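Uncharacterized N-acetyltransferase SSO0209 (Sulfolobus solfataricus P2, PDB 4R3L) transfers the acetyl group of acetyl-CoA to the free alpha-amino group at protein N-termini, with a preference for those that begin with serine. Local coordinates at residues R129-P134 against D156-Y161; L14-M19 against A52-I57; F74-Q79 against A121-L126. All coordinates share one frame; numbering follows the deposited sequence.

Contact 1: residues R129-P134 against D156-Y161; sequences RVSNYP and DGEDAY. With COA (coenzyme A), chain C.
In the coenzyme A site of this GNAT fold, the type I turn Arg129-Asn132, which joins strand 123-129 to helix 133-141, is gripped by the residues leading into strand 160-166. Arg129 and Ala160 form an antiparallel non-hydrogen-bonded pair, and Val130 N donates to Asp159 O at 3.3 Å. Beyond it, Glu158 reaches out fully extended and splits its carboxylate. OE2 takes the salt bridge from Arg129 NH1 (2.5 Å) on its anti side, while OE1 offers its syn lone pair to Ser131 OG, also at 2.5 Å. The same NH1 makes a second salt bridge, tip to tip, to Asp156 OD1 at 3.1 Å, with the carboxylate turned 80° from the guanidinium. Asp156 OD1 accepts Glu158 N from the opposite face of its plane, an Asx turn that fixes the acid. A water links Arg129 NH2 to Asp156 N, and Tyr154, a substrate-binding residue, makes a cation-pi contact with Arg129. Val130 CG1 sits over the centre of the Tyr161 ring, 3.7 Å from its centroid. Asn132, the N-cap of the helix, sends ND2 to O5P of coenzyme A (2.9 Å, N-H...O 164°). One guanidinium serves two carboxylates, so the cluster probably keeps a net negative charge, eased by Ser131 OG and the Glu158 N-H, and the turn that presents Asn132 to the cofactor is tied down by both charge and backbone.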
loop_
_atom_site.group_PDB
_atom_site.type_symbol
_atom_site.label_atom_id
_atom_site.label_comp_id
_atom_site.label_asym_id
_atom_site.label_seq_id
_atom_site.Cartn_x
_atom_site.Cartn_y
_atom_site.Cartn_z
ATOM N N ARG A 129 -8.457 7.326 3.761
ATOM C CA ARG A 129 -9.302 8.412 4.282
ATOM C C ARG A 129 -10.477 8.668 3.349
ATOM O O ARG A 129 -10.302 8.726 2.140
ATOM C CB ARG A 129 -8.498 9.709 4.459
ATOM C CG ARG A 129 -7.543 9.705 5.624
ATOM C CD ARG A 129 -6.875 11.071 5.815
ATOM N NE ARG A 129 -5.885 11.052 6.891
ATOM C CZ ARG A 129 -6.123 11.458 8.137
ATOM N NH1 ARG A 129 -7.325 11.921 8.466
ATOM N NH2 ARG A 129 -5.163 11.403 9.058
ATOM N N VAL A 130 -11.675 8.826 3.899
ATOM C CA VAL A 130 -12.854 9.075 3.063
ATOM C C VAL A 130 -12.744 10.369 2.244
ATOM O O VAL A 130 -13.455 10.552 1.258
ATOM C CB VAL A 130 -14.138 9.117 3.916
ATOM C CG1 VAL A 130 -14.371 7.762 4.564
ATOM C CG2 VAL A 130 -14.042 10.217 4.978
ATOM N N SER A 131 -11.842 11.261 2.638
ATOM C CA SER A 131 -11.635 12.498 1.889
ATOM C C SER A 131 -10.582 12.356 0.776
ATOM O O SER A 131 -10.421 13.251 -0.056
ATOM C CB SER A 131 -11.228 13.629 2.840
ATOM O OG SER A 131 -10.082 13.271 3.599
ATOM N N ASN A 132 -9.871 11.233 0.760
ATOM C CA ASN A 132 -8.759 11.059 -0.169
ATOM C C ASN A 132 -9.260 10.696 -1.560
ATOM O O ASN A 132 -9.134 9.547 -1.995
ATOM C CB ASN A 132 -7.796 9.985 0.344
ATOM C CG ASN A 132 -6.423 10.076 -0.300
ATOM O OD1 ASN A 132 -6.256 10.678 -1.363
ATOM N ND2 ASN A 132 -5.432 9.479 0.344
ATOM N N TYR A 133 -9.823 11.687 -2.249
ATOM C CA TYR A 133 -10.407 11.493 -3.577
ATOM C C TYR A 133 -9.460 10.860 -4.613
ATOM O O TYR A 133 -9.864 9.926 -5.309
ATOM C CB TYR A 133 -10.942 12.829 -4.108
ATOM C CG TYR A 133 -11.484 12.752 -5.520
ATOM C CD1 TYR A 133 -12.736 12.202 -5.776
ATOM C CD2 TYR A 133 -10.750 13.238 -6.595
ATOM C CE1 TYR A 133 -13.239 12.128 -7.066
ATOM C CE2 TYR A 133 -11.248 13.170 -7.889
ATOM C CZ TYR A 133 -12.491 12.611 -8.118
ATOM O OH TYR A 133 -12.989 12.542 -9.401
ATOM N N PRO A 134 -8.211 11.367 -4.735
ATOM C CA PRO A 134 -7.337 10.725 -5.723
ATOM C C PRO A 134 -7.130 9.236 -5.456
ATOM O O PRO A 134 -7.301 8.434 -6.375
ATOM C CB PRO A 134 -6.019 11.488 -5.576
ATOM C CG PRO A 134 -6.425 12.826 -5.077
ATOM C CD PRO A 134 -7.573 12.563 -4.150
ATOM N N ASP A 156 -7.142 11.827 13.971
ATOM C CA ASP A 156 -8.002 12.995 14.079
ATOM C C ASP A 156 -9.491 12.637 14.083
ATOM O O ASP A 156 -10.342 13.524 14.109
ATOM C CB ASP A 156 -7.705 13.986 12.945
ATOM C CG ASP A 156 -7.989 13.414 11.562
ATOM O OD1 ASP A 156 -8.204 12.188 11.427
ATOM O OD2 ASP A 156 -7.984 14.203 10.596
ATOM N N GLY A 157 -9.807 11.346 14.061
ATOM C CA GLY A 157 -11.197 10.909 14.084
ATOM C C GLY A 157 -11.805 10.635 12.721
ATOM O O GLY A 157 -12.922 10.120 12.628
ATOM N N GLU A 158 -11.086 10.975 11.654
ATOM C CA GLU A 158 -11.628 10.778 10.310
ATOM C C GLU A 158 -11.877 9.299 10.034
ATOM O O GLU A 158 -11.113 8.435 10.475
ATOM C CB GLU A 158 -10.697 11.376 9.248
ATOM C CG GLU A 158 -11.296 11.319 7.850
ATOM C CD GLU A 158 -10.496 12.085 6.816
ATOM O OE1 GLU A 158 -11.013 12.253 5.686
ATOM O OE2 GLU A 158 -9.362 12.512 7.129
ATOM N N ASP A 159 -12.970 9.004 9.331
ATOM C CA ASP A 159 -13.295 7.628 8.968
ATOM C C ASP A 159 -12.410 7.131 7.815
ATOM O O ASP A 159 -11.906 7.937 7.037
ATOM C CB ASP A 159 -14.754 7.497 8.556
ATOM C CG ASP A 159 -15.716 7.795 9.686
ATOM O OD1 ASP A 159 -15.379 7.541 10.870
ATOM O OD2 ASP A 159 -16.824 8.271 9.368
ATOM N N ALA A 160 -12.222 5.813 7.745
ATOM C CA ALA A 160 -11.550 5.168 6.617
ATOM C C ALA A 160 -12.501 4.238 5.880
ATOM O O ALA A 160 -13.374 3.624 6.482
ATOM C CB ALA A 160 -10.345 4.382 7.080
ATOM N N TYR A 161 -12.318 4.126 4.572
ATOM C CA TYR A 161 -12.898 3.014 3.853
ATOM C C TYR A 161 -11.926 1.855 3.915
ATOM O O TYR A 161 -10.751 2.043 3.633
ATOM C CB TYR A 161 -13.157 3.356 2.384
ATOM C CG TYR A 161 -14.214 4.397 2.117
ATOM C CD1 TYR A 161 -15.532 4.196 2.501
ATOM C CD2 TYR A 161 -13.902 5.562 1.426
ATOM C CE1 TYR A 161 -16.500 5.148 2.235
ATOM C CE2 TYR A 161 -14.860 6.513 1.155
ATOM C CZ TYR A 161 -16.158 6.304 1.563
ATOM O OH TYR A 161 -17.112 7.267 1.286
HETATM N N1A COA C . -8.068 12.817 -9.283
HETATM C C2A COA C . -8.852 11.911 -9.904
HETATM N N3A COA C . -8.392 10.693 -10.197
HETATM C C4A COA C . -7.110 10.337 -9.876
HETATM C C5A COA C . -6.277 11.245 -9.238
HETATM C C6A COA C . -6.789 12.518 -8.942
HETATM N N6A COA C . -5.950 13.505 -8.271
HETATM N N7A COA C . -5.054 10.616 -9.038
HETATM C C8A COA C . -5.146 9.357 -9.547
HETATM N N9A COA C . -6.383 9.170 -10.048
HETATM C C1B COA C . -6.897 7.960 -10.711
HETATM C C2B COA C . -7.072 8.214 -12.156
HETATM O O2B COA C . -8.084 7.425 -12.672
HETATM C C3B COA C . -5.816 7.766 -12.711
HETATM O O3B COA C . -5.973 7.543 -14.056
HETATM P P3B COA C . -5.560 8.662 -15.075
HETATM O O7A COA C . -5.421 8.068 -16.476
HETATM O O8A COA C . -4.259 9.232 -14.670
HETATM O O9A COA C . -6.597 9.742 -15.083
HETATM C C4B COA C . -5.598 6.523 -11.952
HETATM O O4B COA C . -5.980 6.854 -10.640
HETATM C C5B COA C . -4.182 6.125 -11.934
HETATM O O5B COA C . -3.385 6.968 -11.152
HETATM P P1A COA C . -1.816 6.871 -11.004
HETATM O O1A COA C . -1.120 7.799 -11.963
HETATM O O2A COA C . -1.392 5.469 -11.163
HETATM O O3A COA C . -1.596 7.412 -9.518
HETATM P P2A COA C . -0.411 8.327 -9.022
HETATM O O4A COA C . -0.603 9.780 -9.428
HETATM O O5A COA C . 0.903 7.783 -9.485
HETATM O O6A COA C . -0.428 8.263 -7.415
HETATM C CBP COA C . -1.535 8.511 -5.254
HETATM C CCP COA C . -1.647 8.185 -6.774
HETATM C CDP COA C . -2.910 8.492 -4.642
HETATM C CEP COA C . -0.654 7.436 -4.622
HETATM C CAP COA C . -0.893 9.878 -5.178
HETATM O OAP COA C . -1.789 10.940 -5.511
HETATM C C9P COA C . -0.315 10.233 -3.821
HETATM O O9P COA C . 0.845 9.862 -3.499
HETATM N N8P COA C . -1.052 11.029 -2.863
HETATM C C7P COA C . -0.531 11.393 -1.548
HETATM C C6P COA C . -0.257 10.164 -0.634
HETATM C C5P COA C . -1.467 9.241 -0.515
HETATM O O5P COA C . -2.589 9.753 -0.270
HETATM N N4P COA C . -1.316 7.798 -0.711
HETATM C C3P COA C . -2.466 6.922 -0.614
HETATM C C2P COA C . -3.115 6.741 0.752
HETATM S S1P COA C . -4.221 5.386 0.980
HETATM O O HOH W 1 -4.927 11.853 11.619
HETATM O O HOH W 2 -16.044 9.593 0.417
#

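Contact 2: residues L14-M19 against A52-I57; sequences LRNARM and AFFVAI
Strands 14-16 and 54-57 run antiparallel, their axes 4.6 Å apart at closest, with Arg15 and Val55 as the hydrogen-bonded pair between the non-hydrogen-bonded pairs Leu14-Ala56 and Asn16-Phe54. Arg15 N donates to Val55 O and Val55 N returns to Arg15 O at 2.8 Å; past the end of the strand Ala17 N still reaches Phe53 O. Arg15 takes chi1 59°, which sets CG between its own backbone N and carbonyl carbon, and from there the chain runs extended to NE. It lies alongside Val55, whose CG2 sits 3.6 Å above one face of the guanidinium, toward the rim; Arg18 NE lies over the opposite face, also toward the rim. Within the guanidinium plane NH1 bonds to Asn16 O, and NH2, 3.8 Å from Ile57 CD1, makes a salt bridge to Asp21. An alanine here would probably leave Asp21 without the guanidinium, Asn16 O without its NH1 donor, and Val55 CG2 and Ile57 CD1 less covered. This pairing joins edge strand 13-16 to the mixed sheet of the GNAT fold, after a connection that carries helices 22-32 and 39-49. On the face with Leu14 and Ala56, Leu14 CD2 touches Ala56 CB at 3.7 Å, and helix 103-119 packs over both. Asn16 and Phe54 lie side by side, amide and ring planes 34° apart, with ND2 3.6 Å above the ring toward its rim. Ala17 CB fits against Phe53 CD2, 3.6 Å away, and Val55 CG1, where Ile25 of helix 22-32 also meets Phe53 and Val55.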
loop_
_atom_site.group_PDB
_atom_site.type_symbol
_atom_site.label_atom_id
_atom_site.label_comp_id
_atom_site.label_asym_id
_atom_site.label_seq_id
_atom_site.Cartn_x
_atom_site.Cartn_y
_atom_site.Cartn_z
ATOM N N LEU A 14 10.461 0.461 -11.978
ATOM C CA LEU A 14 10.165 -0.094 -10.655
ATOM C C LEU A 14 11.211 -1.108 -10.308
ATOM O O LEU A 14 11.714 -1.798 -11.191
ATOM C CB LEU A 14 8.798 -0.784 -10.613
ATOM C CG LEU A 14 7.546 -0.010 -11.003
ATOM C CD1 LEU A 14 6.290 -0.878 -10.743
ATOM C CD2 LEU A 14 7.461 1.287 -10.259
ATOM N N ARG A 15 11.512 -1.230 -9.022
ATOM C CA ARG A 15 12.271 -2.360 -8.537
ATOM C C ARG A 15 11.920 -2.619 -7.072
ATOM O O ARG A 15 11.274 -1.794 -6.409
ATOM C CB ARG A 15 13.772 -2.120 -8.696
ATOM C CG ARG A 15 14.276 -0.894 -7.974
ATOM C CD ARG A 15 15.796 -0.881 -7.948
ATOM N NE ARG A 15 16.314 0.345 -7.349
ATOM C CZ ARG A 15 16.294 0.597 -6.043
ATOM N NH1 ARG A 15 15.765 -0.291 -5.206
ATOM N NH2 ARG A 15 16.791 1.734 -5.576
ATOM N N ASN A 16 12.296 -3.781 -6.574
ATOM C CA ASN A 16 12.129 -4.015 -5.141
ATOM C C ASN A 16 12.933 -3.009 -4.312
ATOM O O ASN A 16 14.038 -2.572 -4.702
ATOM C CB ASN A 16 12.516 -5.455 -4.802
ATOM C CG ASN A 16 11.478 -6.454 -5.269
ATOM O OD1 ASN A 16 11.614 -7.067 -6.326
ATOM N ND2 ASN A 16 10.423 -6.610 -4.490
ATOM N N ALA A 17 12.354 -2.598 -3.185
ATOM C CA ALA A 17 13.043 -1.708 -2.276
ATOM C C ALA A 17 14.261 -2.380 -1.660
ATOM O O ALA A 17 14.267 -3.600 -1.465
ATOM C CB ALA A 17 12.090 -1.243 -1.177
ATOM N N ARG A 18 15.262 -1.571 -1.327
ATOM C CA ARG A 18 16.475 -2.032 -0.640
ATOM C C ARG A 18 16.718 -1.165 0.586
ATOM O O ARG A 18 16.185 -0.060 0.664
ATOM C CB ARG A 18 17.682 -1.975 -1.585
ATOM C CG ARG A 18 17.482 -2.767 -2.890
ATOM C CD ARG A 18 18.660 -2.576 -3.846
ATOM N NE ARG A 18 19.001 -1.163 -4.009
ATOM C CZ ARG A 18 20.111 -0.725 -4.596
ATOM N NH1 ARG A 18 20.994 -1.593 -5.077
ATOM N NH2 ARG A 18 20.343 0.580 -4.700
ATOM N N MET A 19 17.550 -1.632 1.518
ATOM C CA MET A 19 17.790 -0.879 2.753
ATOM C C MET A 19 18.208 0.560 2.488
ATOM O O MET A 19 17.786 1.474 3.189
ATOM C CB MET A 19 18.852 -1.576 3.606
ATOM C CG MET A 19 18.339 -2.817 4.289
ATOM S SD MET A 19 17.157 -2.429 5.600
ATOM C CE MET A 19 18.231 -1.567 6.766
ATOM N N ALA A 52 7.280 -7.948 -1.839
ATOM C CA ALA A 52 6.119 -7.170 -2.289
ATOM C C ALA A 52 6.280 -5.662 -2.018
ATOM O O ALA A 52 5.328 -4.880 -2.205
ATOM C CB ALA A 52 4.823 -7.713 -1.618
ATOM N N PHE A 53 7.491 -5.263 -1.614
ATOM C CA PHE A 53 7.827 -3.880 -1.260
ATOM C C PHE A 53 8.571 -3.277 -2.455
ATOM O O PHE A 53 9.729 -3.627 -2.734
ATOM C CB PHE A 53 8.732 -3.864 0.008
ATOM C CG PHE A 53 8.833 -2.542 0.740
ATOM C CD1 PHE A 53 8.983 -2.545 2.144
ATOM C CD2 PHE A 53 8.738 -1.322 0.090
ATOM C CE1 PHE A 53 9.081 -1.347 2.848
ATOM C CE2 PHE A 53 8.827 -0.118 0.805
ATOM C CZ PHE A 53 8.998 -0.142 2.185
ATOM N N PHE A 54 7.917 -2.385 -3.185
ATOM C CA PHE A 54 8.536 -1.825 -4.371
ATOM C C PHE A 54 8.776 -0.325 -4.265
ATOM O O PHE A 54 8.080 0.379 -3.533
ATOM C CB PHE A 54 7.666 -2.120 -5.593
ATOM C CG PHE A 54 7.662 -3.565 -6.009
ATOM C CD1 PHE A 54 8.573 -4.026 -6.961
ATOM C CD2 PHE A 54 6.743 -4.460 -5.488
ATOM C CE1 PHE A 54 8.559 -5.362 -7.364
ATOM C CE2 PHE A 54 6.743 -5.794 -5.876
ATOM C CZ PHE A 54 7.647 -6.243 -6.815
ATOM N N VAL A 55 9.763 0.152 -5.016
ATOM C CA VAL A 55 9.965 1.582 -5.198
ATOM C C VAL A 55 9.893 1.928 -6.681
ATOM O O VAL A 55 10.147 1.081 -7.527
ATOM C CB VAL A 55 11.320 2.056 -4.642
ATOM C CG1 VAL A 55 11.321 2.052 -3.085
ATOM C CG2 VAL A 55 12.461 1.213 -5.216
ATOM N N ALA A 56 9.516 3.172 -6.962
ATOM C CA ALA A 56 9.539 3.746 -8.304
ATOM C C ALA A 56 10.730 4.669 -8.380
ATOM O O ALA A 56 10.953 5.471 -7.464
ATOM C CB ALA A 56 8.270 4.514 -8.599
ATOM N N ILE A 57 11.490 4.551 -9.460
ATOM C CA ILE A 57 12.737 5.283 -9.610
ATOM C C ILE A 57 12.691 6.215 -10.813
ATOM O O ILE A 57 12.281 5.802 -11.893
ATOM C CB ILE A 57 13.923 4.321 -9.791
ATOM C CG1 ILE A 57 14.007 3.339 -8.624
ATOM C CG2 ILE A 57 15.238 5.109 -9.984
ATOM C CD1 ILE A 57 14.312 4.003 -7.314
#

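Contact 3: residues F74-Q79 against A121-L126; sequences FSNIKQ and AEEIYL
Hydrogen bonds to Glu123 hold the loop between strands 61-72 and 83-94 against strand 123-129. Asn76 N donates to Glu123 OE2 at 3.1 Å, meeting the syn lone pair of that oxygen, and Ser75 OG adds a weak bond to the same atom. That hydroxyl also folds the loop on itself: with OG anti to the backbone N (chi1 170°), it accepts Ile77 N and Lys78 N (3.0 Å), forming an ST turn and an ST motif. The Asn76 amide, which lies against the Glu123 carboxylate and one face of the Tyr125 ring, is probably turned over in the model, so its atoms decide little. Of the charged groups, Lys78 NZ crosses to Glu122 OE2 in a long salt bridge of 3.6 Å. Apolar contact is slight, with Ile77 CD1 coming within 4.0 Å of Glu123 CB. Tyr125 stacks on the zinc-binding residue His88, and its OH is hydrogen-bonded to Glu71 OE1. Ser75 is known to modulate the loop's conformations and to contribute to thermostability, which fits a hydroxyl that binds two backbone N-H groups while leaning on Glu123. Asn76 N and, weakly, Ser75 OG converge on OE2, and would be expected to ease the negative charge of this buried carboxylate.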
loop_
_atom_site.group_PDB
_atom_site.type_symbol
_atom_site.label_atom_id
_atom_site.label_comp_id
_atom_site.label_asym_id
_atom_site.label_seq_id
_atom_site.Cartn_x
_atom_site.Cartn_y
_atom_site.Cartn_z
ATOM N N PHE A 74 -9.067 -13.816 9.278
ATOM C CA PHE A 74 -10.405 -13.751 8.742
ATOM C C PHE A 74 -10.476 -12.822 7.524
ATOM O O PHE A 74 -9.926 -11.721 7.520
ATOM C CB PHE A 74 -11.387 -13.313 9.827
ATOM C CG PHE A 74 -11.544 -14.326 10.935
ATOM C CD1 PHE A 74 -12.093 -15.574 10.675
ATOM C CD2 PHE A 74 -11.120 -14.040 12.216
ATOM C CE1 PHE A 74 -12.236 -16.509 11.689
ATOM C CE2 PHE A 74 -11.265 -14.974 13.239
ATOM C CZ PHE A 74 -11.817 -16.212 12.966
ATOM N N SER A 75 -11.140 -13.308 6.483
ATOM C CA SER A 75 -11.383 -12.536 5.273
ATOM C C SER A 75 -12.251 -11.321 5.574
ATOM O O SER A 75 -13.150 -11.390 6.410
ATOM C CB SER A 75 -12.053 -13.418 4.217
ATOM O OG SER A 75 -12.511 -12.640 3.127
ATOM N N ASN A 76 -11.980 -10.198 4.917
ATOM C CA ASN A 76 -12.829 -9.024 5.094
ATOM C C ASN A 76 -13.710 -8.831 3.875
ATOM O O ASN A 76 -14.364 -7.801 3.720
ATOM C CB ASN A 76 -11.994 -7.772 5.367
ATOM C CG ASN A 76 -10.832 -7.635 4.425
ATOM O OD1 ASN A 76 -11.003 -7.710 3.213
ATOM N ND2 ASN A 76 -9.638 -7.436 4.973
ATOM N N ILE A 77 -13.718 -9.840 3.014
ATOM C CA ILE A 77 -14.612 -9.873 1.870
ATOM C C ILE A 77 -15.769 -10.833 2.130
ATOM O O ILE A 77 -16.924 -10.518 1.851
ATOM C CB ILE A 77 -13.878 -10.290 0.583
ATOM C CG1 ILE A 77 -12.686 -9.360 0.335
ATOM C CG2 ILE A 77 -14.834 -10.266 -0.596
ATOM C CD1 ILE A 77 -12.002 -9.547 -1.025
ATOM N N LYS A 78 -15.456 -11.996 2.688
ATOM C CA LYS A 78 -16.461 -13.034 2.902
ATOM C C LYS A 78 -17.451 -12.711 4.024
ATOM O O LYS A 78 -17.076 -12.193 5.079
ATOM C CB LYS A 78 -15.774 -14.370 3.183
ATOM C CG LYS A 78 -15.349 -15.101 1.924
ATOM C CD LYS A 78 -14.478 -16.305 2.241
ATOM C CE LYS A 78 -14.136 -17.076 0.979
ATOM N NZ LYS A 78 -13.591 -16.188 -0.083
ATOM N N GLN A 79 -18.718 -13.032 3.772
ATOM C CA GLN A 79 -19.798 -12.833 4.733
ATOM C C GLN A 79 -19.579 -13.649 6.003
ATOM O O GLN A 79 -19.856 -13.188 7.112
ATOM C CB GLN A 79 -21.144 -13.215 4.110
ATOM C CG GLN A 79 -21.571 -12.365 2.918
ATOM C CD GLN A 79 -20.966 -12.836 1.608
ATOM O OE1 GLN A 79 -20.192 -13.794 1.573
ATOM N NE2 GLN A 79 -21.325 -12.165 0.517
ATOM N N ALA A 121 -1.352 -14.925 -1.093
ATOM C CA ALA A 121 -2.485 -14.111 -0.682
ATOM C C ALA A 121 -3.711 -14.352 -1.563
ATOM O O ALA A 121 -3.591 -14.537 -2.780
ATOM C CB ALA A 121 -2.099 -12.632 -0.697
ATOM N N GLU A 122 -4.887 -14.338 -0.944
ATOM C CA GLU A 122 -6.149 -14.567 -1.645
ATOM C C GLU A 122 -6.908 -13.248 -1.817
ATOM O O GLU A 122 -7.820 -13.130 -2.643
ATOM C CB GLU A 122 -6.981 -15.614 -0.875
ATOM C CG GLU A 122 -8.448 -15.761 -1.277
ATOM C CD GLU A 122 -9.362 -14.774 -0.556
ATOM O OE1 GLU A 122 -8.928 -14.186 0.458
ATOM O OE2 GLU A 122 -10.510 -14.582 -1.014
ATOM N N GLU A 123 -6.515 -12.239 -1.039
ATOM C CA GLU A 123 -7.098 -10.914 -1.179
ATOM C C GLU A 123 -6.067 -9.841 -0.867
ATOM O O GLU A 123 -5.070 -10.110 -0.206
ATOM C CB GLU A 123 -8.314 -10.753 -0.272
ATOM C CG GLU A 123 -8.022 -10.834 1.225
ATOM C CD GLU A 123 -9.033 -10.039 2.035
ATOM O OE1 GLU A 123 -9.167 -8.827 1.765
ATOM O OE2 GLU A 123 -9.702 -10.613 2.922
ATOM N N ILE A 124 -6.296 -8.636 -1.375
ATOM C CA ILE A 124 -5.463 -7.495 -1.023
ATOM C C ILE A 124 -6.409 -6.457 -0.463
ATOM O O ILE A 124 -7.516 -6.302 -0.962
ATOM C CB ILE A 124 -4.658 -6.928 -2.232
ATOM C CG1 ILE A 124 -3.926 -5.645 -1.839
ATOM C CG2 ILE A 124 -5.575 -6.612 -3.419
ATOM C CD1 ILE A 124 -2.951 -5.127 -2.878
ATOM N N TYR A 125 -6.007 -5.773 0.600
ATOM C CA TYR A 125 -6.831 -4.692 1.098
ATOM C C TYR A 125 -6.002 -3.564 1.687
ATOM O O TYR A 125 -4.779 -3.673 1.845
ATOM C CB TYR A 125 -7.822 -5.207 2.148
ATOM C CG TYR A 125 -7.208 -5.512 3.500
ATOM C CD1 TYR A 125 -7.365 -4.637 4.566
ATOM C CD2 TYR A 125 -6.479 -6.672 3.708
ATOM C CE1 TYR A 125 -6.832 -4.909 5.796
ATOM C CE2 TYR A 125 -5.932 -6.957 4.953
ATOM C CZ TYR A 125 -6.111 -6.069 5.987
ATOM O OH TYR A 125 -5.570 -6.336 7.218
ATOM N N LEU A 126 -6.690 -2.477 2.006
ATOM C CA LEU A 126 -6.045 -1.278 2.504
ATOM C C LEU A 126 -7.083 -0.407 3.169
ATOM O O LEU A 126 -8.284 -0.648 3.035
ATOM C CB LEU A 126 -5.363 -0.519 1.362
ATOM C CG LEU A 126 -6.290 -0.158 0.194
ATOM C CD1 LEU A 126 -7.059 1.164 0.400
ATOM C CD2 LEU A 126 -5.523 -0.126 -1.118
#

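All three contacts reach one mixed sheet. Contact 2 ties on edge strand 13-16 and lies across the chain's centre from both others, its centre about 26 Å from that of contact 1 and about 24 Å from that of contact 3. Contacts 1 and 3 are joined by strand 123-129: contact 3 holds its beginning and contact 1 the turn at its end, with centres about 20 Å apart. Contact 1 touches coenzyme A directly. The side chain of Ala56 in contact 2 is about 8 Å from the cofactor, and that of Tyr125 in contact 3 about 11 Å. His88 and Glu127, the zinc-binding residues, lie about 3 Å from Tyr125 and about 4 Å from Ala160 respectively, side chain to side chain.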